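Local atomic coordinates of putative enzyme related to aldose 1-epimerase (Salmonella typhimurium, PDB entry 2HTA), a protein that probably interconverts the alpha and beta anomers of glucose 6-phosphate, acting as a hexose-6-phosphate 1-epimerase of the galactose mutarotase clan. Residues T30-R35 with V46-V51; G129-F134 with R155-K160; D42-D47 with F55-A60; K19-P24 with Q50-F55; T161-L166 with A301-V306. All blocks are in the same frame, centred on the assembly; numbering follows the deposited sequence.

Contact 1. Residues T30-R35 with V46-V51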
# COMPACT_ATOMS: atom_id res chain seq x y z
N THR A 30 19.45 13.35 -6.77
CA THR A 30 19.09 14.75 -7.02
C THR A 30 19.14 15.47 -5.69
O THR A 30 19.37 14.85 -4.65
CB THR A 30 17.63 14.89 -7.61
OG1 THR A 30 16.68 14.64 -6.57
CG2 THR A 30 17.40 13.97 -8.77
N PRO A 31 18.94 16.81 -5.67
CA PRO A 31 19.00 17.43 -4.36
C PRO A 31 18.01 16.85 -3.33
O PRO A 31 18.26 16.95 -2.12
CB PRO A 31 18.64 18.92 -4.66
CG PRO A 31 19.06 19.09 -6.11
CD PRO A 31 18.71 17.79 -6.75
N VAL A 32 16.90 16.24 -3.77
CA VAL A 32 15.95 15.74 -2.79
C VAL A 32 15.87 14.21 -2.69
O VAL A 32 15.27 13.70 -1.77
CB VAL A 32 14.54 16.31 -2.98
CG1 VAL A 32 14.61 17.86 -2.99
CG2 VAL A 32 13.99 15.79 -4.28
N LEU A 33 16.46 13.52 -3.66
CA LEU A 33 16.36 12.06 -3.80
C LEU A 33 17.70 11.46 -3.54
O LEU A 33 18.69 11.82 -4.18
CB LEU A 33 15.98 11.71 -5.22
CG LEU A 33 14.50 11.67 -5.65
CD1 LEU A 33 14.42 11.29 -7.15
CD2 LEU A 33 13.68 10.74 -4.76
N SER A 34 17.73 10.47 -2.66
CA SER A 34 18.96 9.75 -2.36
C SER A 34 18.66 8.28 -2.28
O SER A 34 17.51 7.90 -2.04
CB SER A 34 19.55 10.22 -1.02
OG SER A 34 18.66 9.94 0.09
N ARG A 35 19.66 7.46 -2.58
CA ARG A 35 19.64 6.05 -2.18
C ARG A 35 20.36 5.78 -0.84
O ARG A 35 21.47 6.30 -0.57
CB ARG A 35 20.22 5.14 -3.25
CG ARG A 35 20.33 3.69 -2.67
CD ARG A 35 20.73 2.62 -3.63
NE ARG A 35 22.10 2.72 -4.16
CZ ARG A 35 23.17 2.04 -3.73
NH1 ARG A 35 23.14 1.22 -2.68
NH2 ARG A 35 24.33 2.25 -4.38
N VAL A 46 13.01 10.47 -0.30
CA VAL A 46 12.64 11.79 -0.76
C VAL A 46 12.67 12.69 0.48
O VAL A 46 11.88 12.54 1.42
CB VAL A 46 11.19 11.81 -1.35
CG1 VAL A 46 10.75 13.27 -1.74
CG2 VAL A 46 11.05 10.87 -2.57
N ASP A 47 13.59 13.65 0.50
CA ASP A 47 13.59 14.60 1.60
C ASP A 47 13.48 15.98 0.91
O ASP A 47 14.50 16.57 0.50
CB ASP A 47 14.91 14.45 2.37
CG ASP A 47 15.00 15.39 3.58
OD1 ASP A 47 14.19 16.32 3.73
OD2 ASP A 47 15.93 15.20 4.40
N HIS A 48 12.24 16.43 0.72
CA HIS A 48 11.96 17.62 -0.09
C HIS A 48 11.33 18.63 0.87
O HIS A 48 10.72 18.23 1.87
CB HIS A 48 10.96 17.15 -1.18
CG HIS A 48 10.45 18.22 -2.09
ND1 HIS A 48 9.43 19.09 -1.73
CD2 HIS A 48 10.74 18.49 -3.37
CE1 HIS A 48 9.14 19.86 -2.76
NE2 HIS A 48 9.94 19.53 -3.77
N PRO A 49 11.44 19.95 0.57
CA PRO A 49 10.84 20.94 1.49
C PRO A 49 9.34 20.79 1.78
O PRO A 49 8.87 21.17 2.87
CB PRO A 49 11.10 22.26 0.76
CG PRO A 49 12.38 22.02 0.06
CD PRO A 49 12.13 20.63 -0.54
N GLN A 50 8.58 20.24 0.81
CA GLN A 50 7.13 20.11 0.98
C GLN A 50 6.68 18.67 1.33
O GLN A 50 5.49 18.45 1.55
CB GLN A 50 6.47 20.49 -0.36
CG GLN A 50 6.72 21.96 -0.76
CD GLN A 50 6.05 22.83 0.26
OE1 GLN A 50 4.83 22.89 0.32
NE2 GLN A 50 6.83 23.40 1.14
N VAL A 51 7.60 17.72 1.36
CA VAL A 51 7.20 16.31 1.61
C VAL A 51 8.41 15.42 1.94
O VAL A 51 9.47 15.56 1.35
CB VAL A 51 6.50 15.72 0.32
CG1 VAL A 51 7.35 15.92 -1.00
CG2 VAL A 51 6.07 14.22 0.56

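Contact 2. Residues G129-F134 with R155-K160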
# COMPACT_ATOMS: atom_id res chain seq x y z
N GLY A 129 6.86 18.83 -5.34
CA GLY A 129 7.11 17.46 -4.86
C GLY A 129 7.87 16.68 -5.91
O GLY A 129 8.60 17.30 -6.71
N VAL A 130 7.69 15.33 -5.93
CA VAL A 130 8.52 14.47 -6.76
C VAL A 130 7.65 13.42 -7.44
O VAL A 130 6.64 12.98 -6.86
CB VAL A 130 9.61 13.75 -5.91
CG1 VAL A 130 10.55 12.94 -6.81
CG2 VAL A 130 10.46 14.76 -5.14
N MET A 131 7.98 13.06 -8.67
CA MET A 131 7.30 11.94 -9.37
C MET A 131 8.31 10.86 -9.59
O MET A 131 9.44 11.18 -9.95
CB MET A 131 6.85 12.40 -10.78
CG MET A 131 5.82 13.55 -10.83
SD MET A 131 5.55 14.00 -12.63
CE MET A 131 5.03 12.40 -13.34
N LEU A 132 7.91 9.59 -9.45
CA LEU A 132 8.87 8.50 -9.64
C LEU A 132 8.18 7.35 -10.38
O LEU A 132 6.98 7.11 -10.15
CB LEU A 132 9.34 7.92 -8.29
CG LEU A 132 10.02 8.83 -7.25
CD1 LEU A 132 8.96 9.45 -6.36
CD2 LEU A 132 10.96 7.94 -6.40
N THR A 133 8.93 6.67 -11.24
CA THR A 133 8.40 5.50 -11.95
C THR A 133 9.34 4.35 -11.68
O THR A 133 10.53 4.45 -11.95
CB THR A 133 8.40 5.72 -13.41
OG1 THR A 133 7.55 6.84 -13.72
CG2 THR A 133 7.82 4.50 -14.10
N PHE A 134 8.78 3.26 -11.16
CA PHE A 134 9.53 2.02 -10.91
C PHE A 134 9.05 0.98 -11.92
O PHE A 134 7.87 0.98 -12.35
CB PHE A 134 9.24 1.52 -9.48
CG PHE A 134 9.76 2.40 -8.40
CD1 PHE A 134 8.98 3.49 -7.89
CD2 PHE A 134 11.04 2.20 -7.89
CE1 PHE A 134 9.50 4.31 -6.83
CE2 PHE A 134 11.53 3.00 -6.84
CZ PHE A 134 10.78 4.03 -6.32
N ARG A 155 3.88 4.13 -10.75
CA ARG A 155 4.17 5.58 -10.86
C ARG A 155 3.61 6.23 -9.63
O ARG A 155 2.45 5.96 -9.28
CB ARG A 155 3.50 6.14 -12.12
CG ARG A 155 3.99 5.48 -13.42
CD ARG A 155 3.39 6.18 -14.62
NE ARG A 155 4.10 5.86 -15.85
CZ ARG A 155 3.75 4.88 -16.67
NH1 ARG A 155 4.47 4.64 -17.77
NH2 ARG A 155 2.67 4.16 -16.42
N PHE A 156 4.44 7.01 -8.94
CA PHE A 156 4.07 7.71 -7.73
C PHE A 156 4.19 9.21 -7.92
O PHE A 156 5.07 9.65 -8.64
CB PHE A 156 5.04 7.35 -6.61
CG PHE A 156 4.99 5.91 -6.26
CD1 PHE A 156 5.73 4.98 -6.99
CD2 PHE A 156 4.14 5.47 -5.24
CE1 PHE A 156 5.67 3.58 -6.64
CE2 PHE A 156 4.11 4.08 -4.88
CZ PHE A 156 4.86 3.18 -5.60
N LYS A 157 3.31 9.96 -7.26
CA LYS A 157 3.46 11.44 -7.16
C LYS A 157 3.42 11.76 -5.68
O LYS A 157 2.42 11.47 -5.04
CB LYS A 157 2.31 12.12 -7.89
CG LYS A 157 2.31 11.83 -9.34
CD LYS A 157 1.41 12.88 -10.06
CE LYS A 157 1.45 12.72 -11.56
NZ LYS A 157 0.49 13.68 -12.17
N VAL A 158 4.52 12.25 -5.08
CA VAL A 158 4.51 12.50 -3.66
C VAL A 158 4.70 13.98 -3.42
O VAL A 158 5.64 14.57 -3.91
CB VAL A 158 5.55 11.64 -2.85
CG1 VAL A 158 5.19 10.14 -3.00
CG2 VAL A 158 6.99 11.86 -3.36
N GLY A 159 3.74 14.57 -2.75
CA GLY A 159 3.74 15.99 -2.50
C GLY A 159 2.74 16.30 -1.44
O GLY A 159 2.64 15.62 -0.43
N LYS A 160 1.97 17.37 -1.66
CA LYS A 160 0.81 17.67 -0.77
C LYS A 160 -0.21 16.52 -0.75
O LYS A 160 -0.89 16.26 0.25
CB LYS A 160 0.14 18.96 -1.32
CG LYS A 160 -1.10 19.39 -0.56
CD LYS A 160 -1.65 20.78 -1.04
CE LYS A 160 -2.00 20.72 -2.52
NZ LYS A 160 -2.88 21.86 -3.05

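Contact 3. Residues D42-D47 with F55-A60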
# COMPACT_ATOMS: atom_id res chain seq x y z
N ASP A 42 17.90 -1.75 -0.48
CA ASP A 42 18.18 -0.44 -0.99
C ASP A 42 16.89 0.38 -0.92
O ASP A 42 15.84 -0.12 -1.30
CB ASP A 42 18.64 -0.55 -2.41
CG ASP A 42 20.09 -0.98 -2.48
OD1 ASP A 42 20.85 -0.67 -1.53
OD2 ASP A 42 20.46 -1.63 -3.47
N LEU A 43 16.98 1.60 -0.37
CA LEU A 43 15.82 2.51 -0.20
C LEU A 43 16.04 3.79 -1.04
O LEU A 43 17.16 4.26 -1.17
CB LEU A 43 15.63 2.95 1.27
CG LEU A 43 15.62 1.79 2.27
CD1 LEU A 43 15.33 2.28 3.70
CD2 LEU A 43 14.54 0.75 1.85
N ILE A 44 14.95 4.32 -1.58
CA ILE A 44 14.95 5.63 -2.22
C ILE A 44 14.21 6.59 -1.29
O ILE A 44 13.06 6.37 -0.93
CB ILE A 44 14.26 5.59 -3.62
CG1 ILE A 44 14.89 4.50 -4.54
CG2 ILE A 44 14.22 7.02 -4.21
CD1 ILE A 44 16.40 4.74 -4.91
N VAL A 45 14.92 7.64 -0.88
CA VAL A 45 14.41 8.52 0.14
C VAL A 45 14.22 9.93 -0.45
O VAL A 45 15.14 10.48 -1.05
CB VAL A 45 15.35 8.58 1.38
CG1 VAL A 45 14.80 9.58 2.38
CG2 VAL A 45 15.53 7.16 2.05
N VAL A 46 13.01 10.47 -0.30
CA VAL A 46 12.64 11.79 -0.76
C VAL A 46 12.67 12.69 0.48
O VAL A 46 11.88 12.54 1.42
CB VAL A 46 11.19 11.81 -1.35
CG1 VAL A 46 10.75 13.27 -1.74
CG2 VAL A 46 11.05 10.87 -2.57
N ASP A 47 13.59 13.65 0.50
CA ASP A 47 13.59 14.60 1.60
C ASP A 47 13.48 15.98 0.91
O ASP A 47 14.50 16.57 0.50
CB ASP A 47 14.91 14.45 2.37
CG ASP A 47 15.00 15.39 3.58
OD1 ASP A 47 14.19 16.32 3.73
OD2 ASP A 47 15.93 15.20 4.40
N PHE A 55 10.90 4.76 -0.09
CA PHE A 55 10.48 3.59 -0.82
C PHE A 55 11.53 2.52 -0.63
O PHE A 55 12.71 2.83 -0.45
CB PHE A 55 10.52 3.91 -2.30
CG PHE A 55 9.52 4.93 -2.77
CD1 PHE A 55 8.31 4.54 -3.35
CD2 PHE A 55 9.83 6.29 -2.68
CE1 PHE A 55 7.38 5.53 -3.78
CE2 PHE A 55 8.93 7.27 -3.12
CZ PHE A 55 7.72 6.89 -3.68
N ALA A 56 11.15 1.24 -0.73
CA ALA A 56 12.14 0.22 -0.99
C ALA A 56 12.08 -0.07 -2.49
O ALA A 56 10.97 -0.14 -3.10
CB ALA A 56 11.82 -1.07 -0.19
N LEU A 57 13.25 -0.34 -3.09
CA LEU A 57 13.30 -0.86 -4.46
C LEU A 57 12.59 -2.19 -4.51
O LEU A 57 11.92 -2.50 -5.52
CB LEU A 57 14.73 -1.04 -4.98
CG LEU A 57 15.44 0.30 -5.26
CD1 LEU A 57 16.91 0.08 -5.65
CD2 LEU A 57 14.72 1.11 -6.40
N GLN A 58 12.76 -2.99 -3.46
CA GLN A 58 12.02 -4.26 -3.35
C GLN A 58 10.53 -4.03 -3.24
O GLN A 58 10.06 -3.40 -2.27
CB GLN A 58 12.54 -5.09 -2.18
CG GLN A 58 11.84 -6.43 -2.04
CD GLN A 58 12.58 -7.27 -1.05
OE1 GLN A 58 13.63 -7.79 -1.35
NE2 GLN A 58 12.04 -7.39 0.13
N GLY A 59 9.75 -4.50 -4.21
CA GLY A 59 8.33 -4.22 -4.21
C GLY A 59 7.90 -2.81 -4.64
O GLY A 59 6.71 -2.48 -4.48
N ALA A 60 8.82 -1.99 -5.16
CA ALA A 60 8.55 -0.54 -5.36
C ALA A 60 7.64 -0.08 -4.24
O ALA A 60 6.53 0.44 -4.49
CB ALA A 60 7.88 -0.29 -6.71
O HOH W 1 14.88 -2.73 -1.53

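Contact 4. Residues K19-P24 with Q50-F55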
# COMPACT_ATOMS: atom_id res chain seq x y z
N LYS A 19 14.18 6.33 11.62
CA LYS A 19 15.39 5.50 11.35
C LYS A 19 15.85 5.60 9.87
O LYS A 19 17.03 5.80 9.57
CB LYS A 19 15.13 4.06 11.73
CG LYS A 19 15.19 3.77 13.23
CD LYS A 19 15.40 2.24 13.47
N ILE A 20 14.88 5.58 8.97
CA ILE A 20 15.17 5.55 7.56
C ILE A 20 15.77 6.92 7.19
O ILE A 20 16.74 7.01 6.44
CB ILE A 20 13.84 5.27 6.75
CG1 ILE A 20 13.44 3.81 6.98
CG2 ILE A 20 14.05 5.61 5.25
CD1 ILE A 20 12.03 3.45 6.46
N PHE A 21 15.15 7.98 7.69
CA PHE A 21 15.62 9.33 7.30
C PHE A 21 16.94 9.72 8.00
O PHE A 21 17.58 10.69 7.61
CB PHE A 21 14.53 10.35 7.59
CG PHE A 21 13.45 10.36 6.54
CD1 PHE A 21 13.53 11.23 5.48
CD2 PHE A 21 12.41 9.45 6.61
CE1 PHE A 21 12.57 11.22 4.46
CE2 PHE A 21 11.42 9.43 5.59
CZ PHE A 21 11.52 10.33 4.52
N ALA A 22 17.33 8.92 9.00
CA ALA A 22 18.64 9.12 9.67
C ALA A 22 19.76 8.40 8.96
O ALA A 22 20.95 8.66 9.23
CB ALA A 22 18.53 8.66 11.15
N LEU A 23 19.43 7.51 8.02
CA LEU A 23 20.45 6.72 7.29
C LEU A 23 21.41 7.56 6.44
O LEU A 23 21.00 8.62 5.92
CB LEU A 23 19.78 5.67 6.40
CG LEU A 23 18.96 4.56 7.06
CD1 LEU A 23 18.16 3.85 6.02
CD2 LEU A 23 19.84 3.58 7.77
N PRO A 24 22.70 7.12 6.30
CA PRO A 24 23.68 7.81 5.45
C PRO A 24 23.23 7.77 4.00
O PRO A 24 22.62 6.78 3.58
CB PRO A 24 24.95 6.93 5.57
CG PRO A 24 24.74 6.10 6.70
CD PRO A 24 23.30 5.96 6.98
N GLN A 50 8.58 20.24 0.81
CA GLN A 50 7.13 20.11 0.98
C GLN A 50 6.68 18.67 1.33
O GLN A 50 5.49 18.45 1.55
CB GLN A 50 6.47 20.49 -0.36
CG GLN A 50 6.72 21.96 -0.76
CD GLN A 50 6.05 22.83 0.26
OE1 GLN A 50 4.83 22.89 0.32
NE2 GLN A 50 6.83 23.40 1.14
N VAL A 51 7.60 17.72 1.36
CA VAL A 51 7.20 16.31 1.61
C VAL A 51 8.41 15.42 1.94
O VAL A 51 9.47 15.56 1.35
CB VAL A 51 6.50 15.72 0.32
CG1 VAL A 51 7.35 15.92 -1.00
CG2 VAL A 51 6.07 14.22 0.56
N LYS A 52 8.20 14.49 2.85
CA LYS A 52 9.18 13.44 3.12
C LYS A 52 8.52 12.11 2.78
O LYS A 52 7.38 11.88 3.16
CB LYS A 52 9.53 13.44 4.61
CG LYS A 52 10.45 14.62 4.97
CD LYS A 52 10.79 14.55 6.46
CE LYS A 52 11.75 15.71 6.82
NZ LYS A 52 11.76 16.02 8.28
N ALA A 53 9.22 11.26 2.05
CA ALA A 53 8.66 9.95 1.67
C ALA A 53 9.80 8.98 1.44
O ALA A 53 10.96 9.38 1.19
CB ALA A 53 7.82 10.11 0.36
N SER A 54 9.52 7.69 1.48
CA SER A 54 10.63 6.76 1.22
C SER A 54 10.05 5.49 0.62
O SER A 54 8.86 5.19 0.83
CB SER A 54 11.39 6.42 2.53
OG SER A 54 10.51 5.91 3.55
N PHE A 55 10.90 4.76 -0.09
CA PHE A 55 10.48 3.59 -0.82
C PHE A 55 11.53 2.52 -0.63
O PHE A 55 12.71 2.83 -0.45
CB PHE A 55 10.52 3.91 -2.30
CG PHE A 55 9.52 4.93 -2.77
CD1 PHE A 55 8.31 4.54 -3.35
CD2 PHE A 55 9.83 6.29 -2.68
CE1 PHE A 55 7.38 5.53 -3.78
CE2 PHE A 55 8.93 7.27 -3.12
CZ PHE A 55 7.72 6.89 -3.68

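Contact 5. Residues T161-L166 with A301-V306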
# COMPACT_ATOMS: atom_id res chain seq x y z
N THR A 161 -0.36 15.85 -1.89
CA THR A 161 -1.14 14.64 -1.90
C THR A 161 -0.21 13.49 -2.38
O THR A 161 0.97 13.70 -2.74
CB THR A 161 -2.31 14.72 -2.87
OG1 THR A 161 -1.84 14.88 -4.20
CG2 THR A 161 -3.34 15.86 -2.52
N CYS A 162 -0.74 12.28 -2.41
CA CYS A 162 0.09 11.15 -2.83
C CYS A 162 -0.71 10.37 -3.87
O CYS A 162 -1.86 10.03 -3.59
CB CYS A 162 0.39 10.29 -1.60
SG CYS A 162 1.39 8.79 -2.03
N GLU A 163 -0.16 10.15 -5.06
CA GLU A 163 -0.83 9.37 -6.08
C GLU A 163 -0.01 8.12 -6.34
O GLU A 163 1.22 8.16 -6.37
CB GLU A 163 -1.00 10.13 -7.37
CG GLU A 163 -1.65 11.48 -7.14
CD GLU A 163 -1.74 12.27 -8.45
OE1 GLU A 163 -1.68 11.61 -9.55
OE2 GLU A 163 -1.88 13.52 -8.37
N ILE A 164 -0.72 7.01 -6.53
CA ILE A 164 -0.08 5.70 -6.79
C ILE A 164 -0.81 5.15 -8.00
O ILE A 164 -2.02 5.14 -8.00
CB ILE A 164 -0.23 4.77 -5.58
CG1 ILE A 164 0.39 5.44 -4.34
CG2 ILE A 164 0.48 3.39 -5.87
CD1 ILE A 164 -0.13 4.94 -2.99
N GLU A 165 -0.08 4.77 -9.05
CA GLU A 165 -0.74 4.16 -10.20
C GLU A 165 0.05 2.92 -10.60
O GLU A 165 1.26 3.00 -10.87
CB GLU A 165 -0.79 5.16 -11.35
CG GLU A 165 -1.37 4.59 -12.70
CD GLU A 165 -1.21 5.57 -13.86
OE1 GLU A 165 -0.06 5.88 -14.25
OE2 GLU A 165 -2.24 6.04 -14.38
N LEU A 166 -0.61 1.77 -10.60
CA LEU A 166 -0.04 0.51 -11.06
C LEU A 166 -0.53 0.13 -12.47
O LEU A 166 -1.73 0.10 -12.74
CB LEU A 166 -0.43 -0.59 -10.07
CG LEU A 166 0.18 -1.95 -10.42
CD1 LEU A 166 1.71 -1.99 -10.18
CD2 LEU A 166 -0.56 -3.05 -9.64
N ALA A 301 -5.31 2.47 -9.41
CA ALA A 301 -4.73 3.71 -8.82
C ALA A 301 -5.41 4.08 -7.55
O ALA A 301 -6.61 3.86 -7.36
CB ALA A 301 -4.78 4.90 -9.82
N GLN A 302 -4.61 4.69 -6.68
CA GLN A 302 -5.08 5.23 -5.41
C GLN A 302 -4.46 6.65 -5.20
O GLN A 302 -3.27 6.83 -5.48
CB GLN A 302 -4.64 4.28 -4.30
CG GLN A 302 -5.14 4.75 -2.90
CD GLN A 302 -4.69 3.87 -1.79
OE1 GLN A 302 -3.83 4.26 -1.01
NE2 GLN A 302 -5.27 2.64 -1.71
N THR A 303 -5.27 7.62 -4.77
CA THR A 303 -4.83 8.94 -4.39
C THR A 303 -5.22 9.15 -2.93
O THR A 303 -6.27 8.71 -2.49
CB THR A 303 -5.41 10.01 -5.35
OG1 THR A 303 -4.82 9.78 -6.63
CG2 THR A 303 -5.03 11.44 -4.89
N ILE A 304 -4.28 9.71 -2.18
CA ILE A 304 -4.44 9.98 -0.77
C ILE A 304 -4.33 11.49 -0.51
O ILE A 304 -3.39 12.17 -1.00
CB ILE A 304 -3.34 9.25 0.06
CG1 ILE A 304 -3.20 7.78 -0.38
CG2 ILE A 304 -3.67 9.41 1.58
CD1 ILE A 304 -1.87 7.08 0.12
N CYS A 305 -5.25 11.98 0.29
CA CYS A 305 -5.35 13.44 0.59
C CYS A 305 -5.61 13.54 2.09
O CYS A 305 -6.43 12.79 2.64
CB CYS A 305 -6.54 14.00 -0.21
SG CYS A 305 -6.84 15.69 0.03
N VAL A 306 -4.92 14.45 2.78
CA VAL A 306 -5.17 14.68 4.20
C VAL A 306 -5.90 16.02 4.43
O VAL A 306 -5.59 17.01 3.77
CB VAL A 306 -3.86 14.68 5.01
CG1 VAL A 306 -4.19 14.82 6.51
CG2 VAL A 306 -3.13 13.42 4.77

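Contact 1. Residues T30-R35 with V46-V51
One backbone bond carries the polar part of this contact: D47 N donates to V32 O over 2.8 Å, almost straight at 169° and in the plane of the carbonyl. The same oxygen also takes a CA-H...O contact from V46 CA at 3.4 Å, so V32 O is held from two neighbouring residues of the facing strand. Around this bond the packing is apolar. V32 turns its CG1 anti to its own carbonyl carbon, which sets that methyl 3.9 Å from H48 CD2 and obliquely against the imidazole. Next along, L33 and V46 form a non-hydrogen-bonded antiparallel pair whose side chains lie alongside each other, and their branches press tightly, L33 CD2 to V46 CG2 at 3.4 Å. A second shell positions both V32 and H48. T30 OG1 accepts from V32 N in an ST turn and also bonds to E125, which sets the backbone just ahead of V32. On the other segment, Q50 N lies close to the plane of the H48 ring and donates to ND1 at 2.9 Å, within a type I turn from H48 to V51, while NE2 bonds to D126 O; both imidazole nitrogens are thus engaged and the ring's rotation is fixed. V130 touches V32, V46 and H48 from strand 130-137. The arrangement is the open end of the beta hairpin formed by strands 33-38 and 41-48.

Contact 2. Residues G129-F134 with R155-K160
Four backbone bonds join strands 130-134 and 155-158, and they satisfy both the N-H and the C=O of four residues. V130 N donates to V158 O and V158 N returns a 2.9 Å bond to V130 O; two residues on, L132 N reaches F156 O, and F156 N donates to L132 O at 2.8 Å and 169°. The donors V158 N and F156 N approach nearly along the C=O axis. M131-K157 between them and T133-R155 beyond are the non-hydrogen-bonded pairs, with M131 and T133 turning their backbone bonds to strand 119-125, and K157 and R155 theirs to strand 162-169. CA-H...O contacts fill in the ladder, M131 CA lying 3.3 Å from F156 O. At the end, G129 N is taken by D126 OD1 and G159 O by the indole of W65.

On the face of M131, T133, R155 and K157 the side chains run alongside each other. T133 OG1 touches R155 CG at 3.8 Å, while the guanidinium goes on to a salt bridge with E167. M131 CE meets K157 CE at 4.0 Å. The other face is buried and apolar: V158 CG2 sits against V130 CB, and the F134 and F156 rings cross with their planes at 87°, F134 CD1 to F156 CE1 at 3.5 Å. F55 meets both rings, edge-to-face with F156. This antiparallel pair therefore lies between strands 119-125 and 162-169, its aromatic face packed against the sheet that contains strands 41-48 and 51-56.

Contact 3. Residues D42-D47 with F55-A60
D42 O is gripped twice: L57 N donates to it at 3.2 Å, nearly straight at 169° and in the carbonyl plane, and a water donates to it at 2.8 Å. That water also accepts from Q58 N, bridging strand 41-48 to the start of the L57-A60 type II turn. Further along, I44 and F55 make a hydrogen-bonded antiparallel pair. F55 N reaches I44 O at 2.8 Å in the carbonyl plane, whereas I44 N approaches F55 O from 29° above its plane. Strands 41-48 and 51-56 form a beta hairpin, and this is the end away from its connecting turn, where the second strand ends and the type II turn leads on to strand 61-67 of the same sheet. Side chains split between two faces. L43, with CG anti to its carbonyl carbon, brings CD2 to A56 CB at 3.9 Å on the face that also meets I20 of helix 14-22. On the other, L57 spreads its branches, CD1 against D42 CB at 3.7 Å and CD2 against I44 CG1. The F55 ring turns its edge to I44 O and, at CE2, to V46 CG2, and it also meets the rings of F134 and F156. The carboxylate of D42 is salt-bridged to R35.

Contact 4. Residues K19-P24 with Q50-F55
K52 is the first residue of strand 51-55 to meet the helix. Its CB lies 3.7 Å from F21 CZ, and the extended chain then crosses the ring obliquely, with CD over one face, before its end leads away from the helix. The aliphatic part of the lysine thus does the touching. A53 points its methyl to the other side of the strand and contributes backbone instead. F21, with CG anti to its carbonyl carbon (chi1 -79°), pushes the tip of its ring against the backbone there: A53 N lies at the ring edge, in its plane, 3.5 Å from CZ, and A53 O comes equally near CZ from an oblique direction. S54 turns back toward the helix. Its CB rests 3.9 Å from I20 CG2, the branch that stands anti to the backbone N. The S54 hydroxyl, in the crowded position between N and carbonyl carbon (chi1 55°), also lies against I20, 4.1 Å from its CD1, but its hydrogen-bond partner is S64 OG on strand 61-67.

I20 and F21 also touch V45 of strand 41-48, and F21 reaches S64 of strand 61-67, so the last turn of helix 14-22 lies across three neighbouring strands. No hydrogen bond joins the two segments. With the buried serine hydroxyl satisfied within the sheet, what holds them together is van der Waals packing of methyls, lysine methylenes and a phenyl ring whose tip rests on the A53 backbone.

Contact 5. Residues T161-L166 with A301-V306
The tight part of this contact is the backbone ladder and the buried face formed by C162, I164, Q302 and I304. Two hydrogen-bonded antiparallel pairs supply four bonds: C162 N to I304 O with I304 N back to C162 O at 2.8 Å, and I164 N to Q302 O with Q302 N back to I164 O. I304 N and I164 N both come in nearly along the C=O axes. A301 CB also comes close to this ladder, 3.3 Å from I164 O. On the buried face, C162 CB faces I304 CB at 4.2 Å, and the isoleucines cross obliquely, tip to tip at their CD1 methyls. Q302 has its CG anti to the backbone N (chi1 -178°) and runs on extended to the amide, which is held at both ends, OE1 by S180 OG and NE2 by T283 OG1. Its side chain is about 6 Å from that of E282 and about 8 Å from that of H179, the probable catalytic pair, so Q302 belongs to the surroundings of the active site.

The opposite face is looser and partly exposed. E163 and T303 lie alongside each other, E163 CG 3.6 Å from T303 OG1, and the carboxylate makes a long, weak ion pair with K157. E165 CB stays 4.3 Å from A301 CB, and the end of E165 leads away. In the nine-stranded sheet the pair is flanked by strands 151-158 and 242-249, with strands 61-67 and 172-183 packing on the isoleucine face.

Overall arrangement
From the N terminus, helix 14-22 comes first, and contact 4 lays its end on strand 51-56; contact 1 opens within that span and ends on the same stretch, sharing Q50 and V51. Contact 1 closes the hairpin of strands 33-38 and 41-48; contact 3 pairs strand 41-48 with the next one. Contacts 3 and 4 cross, their segments alternating along the chain and sharing F55. Contact 2 follows in series, closing the excursion through helix 140-145, and F55 and V46 pack its sheet against that of contacts 1 and 3. Contact 5 spans the longest loop, joining strand 162-169, which neighbours contact 2 in the same sheet, to strand 298-308 near the C terminus.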